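DUF5610 domain-containing protein (Chromobacterium violaceum, PDB 3SJR) is of unknown function, an all-helical protein of the DUF5610 family that probably assembles with a second copy of itself. Local coordinates at residues A[97-108]-A[123-132]. Numbering follows the deposited sequence.
Sequences LLLGMEILMELY and AFAPLARAGL
The ring of Phe124 carries Met105 on one face: CA of Met105 sits 3.8 Å from the ring centroid, 15° off the normal, a CH-pi contact, while Tyr108 CE2 lies at the edge, in the ring plane. The Tyr108 ring receives Phe124 CD1 over one face, offset toward the rim, and Ala123 CB at its edge. The two rings are oblique, planes at 52°, with Tyr108 CD2 and Phe124 CD1 3.4 Å apart as the side chains run past each other in opposite directions. With CG anti to the backbone N, Phe124 reaches across to the opposing backbone, its CZ lying near Met105 N and Leu104 CB. The selenium of Met105, modelled like Met101 as selenomethionine, stands obliquely 4.8 Å from the Phe124 centroid, the seleno form of a Met-aromatic contact. Toward the other end, Leu132 divides its branches, CD1 meeting Leu97 CD2 at 4.0 Å and CD2 meeting Met101 SE. Phe168 of helix 151-171 touches Met101 and Ala128, and the second subunit packs against Leu104 and Tyr108. No hydrogen bond crosses; apolar side chains join consecutive helices 92-110 and 117-145, their segments roughly antiparallel at 142°; the two form a helical hairpin within an all-alpha fold.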
ATOM      1  N   LEU A  97      -3.258  -4.402  -5.675  1.00 75.85           N
ATOM      2  CA  LEU A  97      -4.283  -4.269  -4.652  1.00 74.22           C
ATOM      3  C   LEU A  97      -4.543  -5.560  -3.895  1.00 73.89           C
ATOM      4  O   LEU A  97      -4.530  -5.566  -2.673  1.00 74.17           O
ATOM      5  CB  LEU A  97      -5.560  -3.764  -5.287  1.00 73.30           C
ATOM      6  CG  LEU A  97      -5.756  -2.248  -5.280  1.00 74.07           C
ATOM      7  CD1 LEU A  97      -6.500  -1.760  -6.515  1.00 73.55           C
ATOM      8  CD2 LEU A  97      -6.526  -1.855  -4.033  1.00 74.47           C
ATOM      9  N   LEU A  98      -4.764  -6.651  -4.616  1.00 73.85           N
ATOM     10  CA  LEU A  98      -4.928  -7.952  -3.987  1.00 74.04           C
ATOM     11  C   LEU A  98      -3.708  -8.399  -3.191  1.00 75.91           C
ATOM     12  O   LEU A  98      -3.841  -8.904  -2.080  1.00 76.06           O
ATOM     13  CB  LEU A  98      -5.226  -9.016  -5.019  1.00 73.86           C
ATOM     14  CG  LEU A  98      -6.550  -9.114  -5.730  1.00 72.95           C
ATOM     15  CD1 LEU A  98      -6.383 -10.332  -6.589  1.00 75.36           C
ATOM     16  CD2 LEU A  98      -7.741  -9.286  -4.790  1.00 71.53           C
ATOM     17  N   LEU A  99      -2.518  -8.254  -3.761  1.00 78.08           N
ATOM     18  CA  LEU A  99      -1.332  -8.637  -3.024  1.00 80.51           C
ATOM     19  C   LEU A  99      -1.303  -7.852  -1.727  1.00 80.65           C
ATOM     20  O   LEU A  99      -0.881  -8.360  -0.695  1.00 81.43           O
ATOM     21  CB  LEU A  99      -0.055  -8.370  -3.816  1.00 82.64           C
ATOM     22  CG  LEU A  99       1.202  -8.567  -2.960  1.00 84.68           C
ATOM     23  CD1 LEU A  99       1.400 -10.048  -2.602  1.00 85.19           C
ATOM     24  CD2 LEU A  99       2.432  -7.975  -3.630  1.00 88.36           C
ATOM     25  N   GLY A 100      -1.766  -6.612  -1.789  1.00 80.48           N
ATOM     26  CA  GLY A 100      -1.775  -5.752  -0.622  1.00 81.47           C
ATOM     27  C   GLY A 100      -2.651  -6.338   0.463  1.00 81.13           C
ATOM     28  O   GLY A 100      -2.236  -6.462   1.629  1.00 82.06           O
HETATM   29  N   MSE A 101      -3.857  -6.720   0.059  1.00 79.96           N
HETATM   30  CA  MSE A 101      -4.851  -7.211   0.982  1.00 79.85           C
HETATM   31  C   MSE A 101      -4.444  -8.549   1.553  1.00 80.73           C
HETATM   32  O   MSE A 101      -4.866  -8.905   2.662  1.00 81.34           O
HETATM   33  CB  MSE A 101      -6.207  -7.255   0.301  1.00 78.78           C
HETATM   34  CG  MSE A 101      -6.708  -5.842   0.044  1.00 80.45           C
HETATM   35 SE   MSE A 101      -8.275  -5.623  -1.072  1.00 84.88          SE
HETATM   36  CE  MSE A 101      -7.652  -6.704  -2.535  1.00 84.33           C
ATOM     37  N   GLU A 102      -3.591  -9.259   0.811  1.00 81.44           N
ATOM     38  CA  GLU A 102      -3.077 -10.558   1.217  1.00 82.44           C
ATOM     39  C   GLU A 102      -2.221 -10.406   2.436  1.00 82.97           C
ATOM     40  O   GLU A 102      -2.387 -11.138   3.416  1.00 83.48           O
ATOM     41  CB  GLU A 102      -2.246 -11.194   0.102  1.00 84.01           C
ATOM     42  CG  GLU A 102      -3.069 -11.952  -0.932  1.00 85.48           C
ATOM     43  CD  GLU A 102      -3.826 -13.128  -0.331  1.00 87.74           C
ATOM     44  OE1 GLU A 102      -5.080 -13.080  -0.388  1.00 87.40           O
ATOM     45  OE2 GLU A 102      -3.176 -14.068   0.211  1.00 87.69           O
ATOM     46  N   ILE A 103      -1.302  -9.450   2.363  1.00 83.11           N
ATOM     47  CA  ILE A 103      -0.366  -9.181   3.444  1.00 84.39           C
ATOM     48  C   ILE A 103      -1.146  -8.817   4.704  1.00 83.58           C
ATOM     49  O   ILE A 103      -0.923  -9.383   5.785  1.00 84.54           O
ATOM     50  CB  ILE A 103       0.586  -8.006   3.108  1.00 85.52           C
ATOM     51  CG1 ILE A 103       1.174  -8.111   1.688  1.00 86.00           C
ATOM     52  CG2 ILE A 103       1.657  -7.866   4.178  1.00 87.52           C
ATOM     53  CD1 ILE A 103       2.292  -9.106   1.514  1.00 88.06           C
ATOM     54  N   LEU A 104      -2.073  -7.878   4.543  1.00 81.96           N
ATOM     55  CA  LEU A 104      -2.934  -7.436   5.629  1.00 81.17           C
ATOM     56  C   LEU A 104      -3.635  -8.611   6.294  1.00 81.09           C
ATOM     57  O   LEU A 104      -3.516  -8.799   7.504  1.00 82.09           O
ATOM     58  CB  LEU A 104      -3.921  -6.387   5.131  1.00 79.67           C
ATOM     59  CG  LEU A 104      -3.218  -5.102   4.683  1.00 79.76           C
ATOM     60  CD1 LEU A 104      -4.214  -3.992   4.417  1.00 78.41           C
ATOM     61  CD2 LEU A 104      -2.177  -4.636   5.702  1.00 80.51           C
HETATM   62  N   MSE A 105      -4.321  -9.426   5.506  1.00 80.22           N
HETATM   63  CA  MSE A 105      -4.901 -10.634   6.054  1.00 80.96           C
HETATM   64  C   MSE A 105      -3.859 -11.501   6.760  1.00 82.67           C
HETATM   65  O   MSE A 105      -4.079 -11.918   7.898  1.00 83.44           O
HETATM   66  CB  MSE A 105      -5.581 -11.434   4.970  1.00 80.37           C
HETATM   67  CG  MSE A 105      -6.478 -12.495   5.510  1.00 82.26           C
HETATM   68 SE   MSE A 105      -7.642 -13.091   4.088  1.00 88.90          SE
HETATM   69  CE  MSE A 105      -6.299 -13.906   2.913  1.00 88.33           C
ATOM     70  N   GLU A 106      -2.732 -11.763   6.089  1.00 83.34           N
ATOM     71  CA  GLU A 106      -1.741 -12.674   6.623  1.00 85.30           C
ATOM     72  C   GLU A 106      -1.330 -12.224   8.008  1.00 86.46           C
ATOM     73  O   GLU A 106      -1.280 -13.032   8.935  1.00 87.44           O
ATOM     74  CB  GLU A 106      -0.523 -12.815   5.695  1.00 86.58           C
ATOM     75  CG  GLU A 106       0.720 -13.535   6.327  1.00 89.28           C
ATOM     76  CD  GLU A 106       0.442 -14.961   6.877  1.00 91.29           C
ATOM     77  OE1 GLU A 106      -0.721 -15.428   6.842  1.00 90.23           O
ATOM     78  OE2 GLU A 106       1.398 -15.621   7.361  1.00 93.26           O
ATOM     79  N   LEU A 107      -1.057 -10.929   8.144  1.00 86.55           N
ATOM     80  CA  LEU A 107      -0.629 -10.364   9.420  1.00 88.16           C
ATOM     81  C   LEU A 107      -1.776 -10.341  10.438  1.00 87.91           C
ATOM     82  O   LEU A 107      -1.559 -10.508  11.636  1.00 89.62           O
ATOM     83  CB  LEU A 107      -0.027  -8.969   9.224  1.00 88.28           C
ATOM     84  CG  LEU A 107       0.564  -8.286  10.466  1.00 90.77           C
ATOM     85  CD1 LEU A 107       1.821  -8.999  10.949  1.00 94.23           C
ATOM     86  CD2 LEU A 107       0.837  -6.795  10.243  1.00 91.28           C
ATOM     87  N   TYR A 108      -2.996 -10.141   9.961  1.00 86.43           N
ATOM     88  CA  TYR A 108      -4.150 -10.218  10.826  1.00 86.51           C
ATOM     89  C   TYR A 108      -4.160 -11.601  11.465  1.00 88.53           C
ATOM     90  O   TYR A 108      -4.345 -11.733  12.674  1.00 89.71           O
ATOM     91  CB  TYR A 108      -5.409  -9.976  10.005  1.00 84.45           C
ATOM     92  CG  TYR A 108      -6.675  -9.778  10.794  1.00 83.45           C
ATOM     93  CD1 TYR A 108      -6.850  -8.660  11.603  1.00 83.14           C
ATOM     94  CD2 TYR A 108      -7.721 -10.684  10.694  1.00 82.67           C
ATOM     95  CE1 TYR A 108      -8.029  -8.457  12.315  1.00 83.27           C
ATOM     96  CE2 TYR A 108      -8.913 -10.491  11.404  1.00 83.33           C
ATOM     97  CZ  TYR A 108      -9.059  -9.377  12.214  1.00 83.42           C
ATOM     98  OH  TYR A 108     -10.228  -9.188  12.923  1.00 83.73           O
ATOM     99  N   ALA A 123     -14.064 -12.845  10.090  1.00 88.14           N
ATOM    100  CA  ALA A 123     -13.818 -11.552  10.683  1.00 85.86           C
ATOM    101  C   ALA A 123     -13.153 -10.601   9.699  1.00 81.94           C
ATOM    102  O   ALA A 123     -13.602  -9.467   9.565  1.00 81.21           O
ATOM    103  CB  ALA A 123     -12.997 -11.687  11.951  1.00 86.88           C
ATOM    104  N   PHE A 124     -12.109 -11.053   8.998  1.00 79.75           N
ATOM    105  CA  PHE A 124     -11.333 -10.156   8.131  1.00 75.99           C
ATOM    106  C   PHE A 124     -12.121  -9.634   6.924  1.00 75.38           C
ATOM    107  O   PHE A 124     -11.938  -8.487   6.498  1.00 73.38           O
ATOM    108  CB  PHE A 124     -10.013 -10.798   7.667  1.00 74.88           C
ATOM    109  CG  PHE A 124      -9.069  -9.816   7.015  1.00 70.39           C
ATOM    110  CD1 PHE A 124      -8.286  -8.961   7.786  1.00 67.77           C
ATOM    111  CD2 PHE A 124      -9.000  -9.711   5.633  1.00 66.50           C
ATOM    112  CE1 PHE A 124      -7.443  -8.039   7.197  1.00 62.75           C
ATOM    113  CE2 PHE A 124      -8.168  -8.792   5.044  1.00 61.74           C
ATOM    114  CZ  PHE A 124      -7.394  -7.958   5.826  1.00 61.84           C
ATOM    115  N   ALA A 125     -12.990 -10.484   6.380  1.00 77.54           N
ATOM    116  CA  ALA A 125     -13.766 -10.161   5.184  1.00 77.47           C
ATOM    117  C   ALA A 125     -14.458  -8.781   5.231  1.00 77.34           C
ATOM    118  O   ALA A 125     -14.169  -7.933   4.385  1.00 76.00           O
ATOM    119  CB  ALA A 125     -14.763 -11.277   4.866  1.00 80.14           C
ATOM    120  N   PRO A 126     -15.340  -8.529   6.220  1.00 79.25           N
ATOM    121  CA  PRO A 126     -16.003  -7.241   6.143  1.00 79.14           C
ATOM    122  C   PRO A 126     -15.050  -6.059   6.340  1.00 77.15           C
ATOM    123  O   PRO A 126     -15.213  -5.019   5.677  1.00 76.30           O
ATOM    124  CB  PRO A 126     -17.038  -7.312   7.260  1.00 82.28           C
ATOM    125  CG  PRO A 126     -16.528  -8.307   8.190  1.00 83.05           C
ATOM    126  CD  PRO A 126     -15.803  -9.308   7.377  1.00 82.05           C
ATOM    127  N   LEU A 127     -14.054  -6.206   7.211  1.00 76.64           N
ATOM    128  CA  LEU A 127     -13.103  -5.110   7.409  1.00 75.05           C
ATOM    129  C   LEU A 127     -12.418  -4.811   6.083  1.00 73.00           C
ATOM    130  O   LEU A 127     -12.184  -3.651   5.741  1.00 72.37           O
ATOM    131  CB  LEU A 127     -12.076  -5.410   8.513  1.00 75.27           C
ATOM    132  CG  LEU A 127     -12.641  -5.813   9.888  1.00 78.24           C
ATOM    133  CD1 LEU A 127     -11.573  -6.220  10.886  1.00 77.75           C
ATOM    134  CD2 LEU A 127     -13.514  -4.716  10.480  1.00 79.99           C
ATOM    135  N   ALA A 128     -12.130  -5.850   5.309  1.00 72.49           N
ATOM    136  CA  ALA A 128     -11.458  -5.624   4.052  1.00 70.66           C
ATOM    137  C   ALA A 128     -12.368  -4.888   3.081  1.00 70.50           C
ATOM    138  O   ALA A 128     -11.943  -3.925   2.464  1.00 69.18           O
ATOM    139  CB  ALA A 128     -10.975  -6.910   3.477  1.00 71.12           C
ATOM    140  N   ARG A 129     -13.624  -5.321   2.977  1.00 72.62           N
ATOM    141  CA  ARG A 129     -14.623  -4.653   2.121  1.00 73.64           C
ATOM    142  C   ARG A 129     -14.780  -3.189   2.510  1.00 72.52           C
ATOM    143  O   ARG A 129     -14.696  -2.283   1.671  1.00 70.96           O
ATOM    144  CB  ARG A 129     -15.988  -5.347   2.211  1.00 76.79           C
ATOM    145  CG  ARG A 129     -15.971  -6.845   1.884  1.00 81.67           C
ATOM    146  CD  ARG A 129     -17.363  -7.388   1.493  1.00 90.30           C
ATOM    147  NE  ARG A 129     -17.277  -8.823   1.191  1.00 95.88           N
ATOM    148  CZ  ARG A 129     -17.611  -9.805   2.032  1.00 99.30           C
ATOM    149  NH1 ARG A 129     -18.090  -9.525   3.244  1.00100.71           N
ATOM    150  NH2 ARG A 129     -17.477 -11.071   1.649  1.00100.81           N
ATOM    151  N   ALA A 130     -14.988  -2.987   3.805  1.00 73.24           N
ATOM    152  CA  ALA A 130     -15.149  -1.665   4.367  1.00 73.49           C
ATOM    153  C   ALA A 130     -13.933  -0.793   4.079  1.00 71.18           C
ATOM    154  O   ALA A 130     -14.067   0.328   3.586  1.00 71.19           O
ATOM    155  CB  ALA A 130     -15.397  -1.770   5.848  1.00 75.44           C
ATOM    156  N   GLY A 131     -12.749  -1.323   4.362  1.00 69.55           N
ATOM    157  CA  GLY A 131     -11.505  -0.617   4.067  1.00 67.77           C
ATOM    158  C   GLY A 131     -11.346  -0.200   2.618  1.00 66.38           C
ATOM    159  O   GLY A 131     -10.884   0.895   2.325  1.00 65.78           O
ATOM    160  N   LEU A 132     -11.751  -1.072   1.710  1.00 66.22           N
ATOM    161  CA  LEU A 132     -11.588  -0.813   0.309  1.00 65.57           C
ATOM    162  C   LEU A 132     -12.580   0.240  -0.187  1.00 66.69           C
ATOM    163  O   LEU A 132     -12.213   1.134  -0.956  1.00 65.68           O
ATOM    164  CB  LEU A 132     -11.737  -2.117  -0.444  1.00 65.92           C
ATOM    165  CG  LEU A 132     -11.461  -2.136  -1.941  1.00 66.69           C
ATOM    166  CD1 LEU A 132     -10.127  -1.476  -2.265  1.00 66.53           C
ATOM    167  CD2 LEU A 132     -11.508  -3.568  -2.472  1.00 66.48           C
TER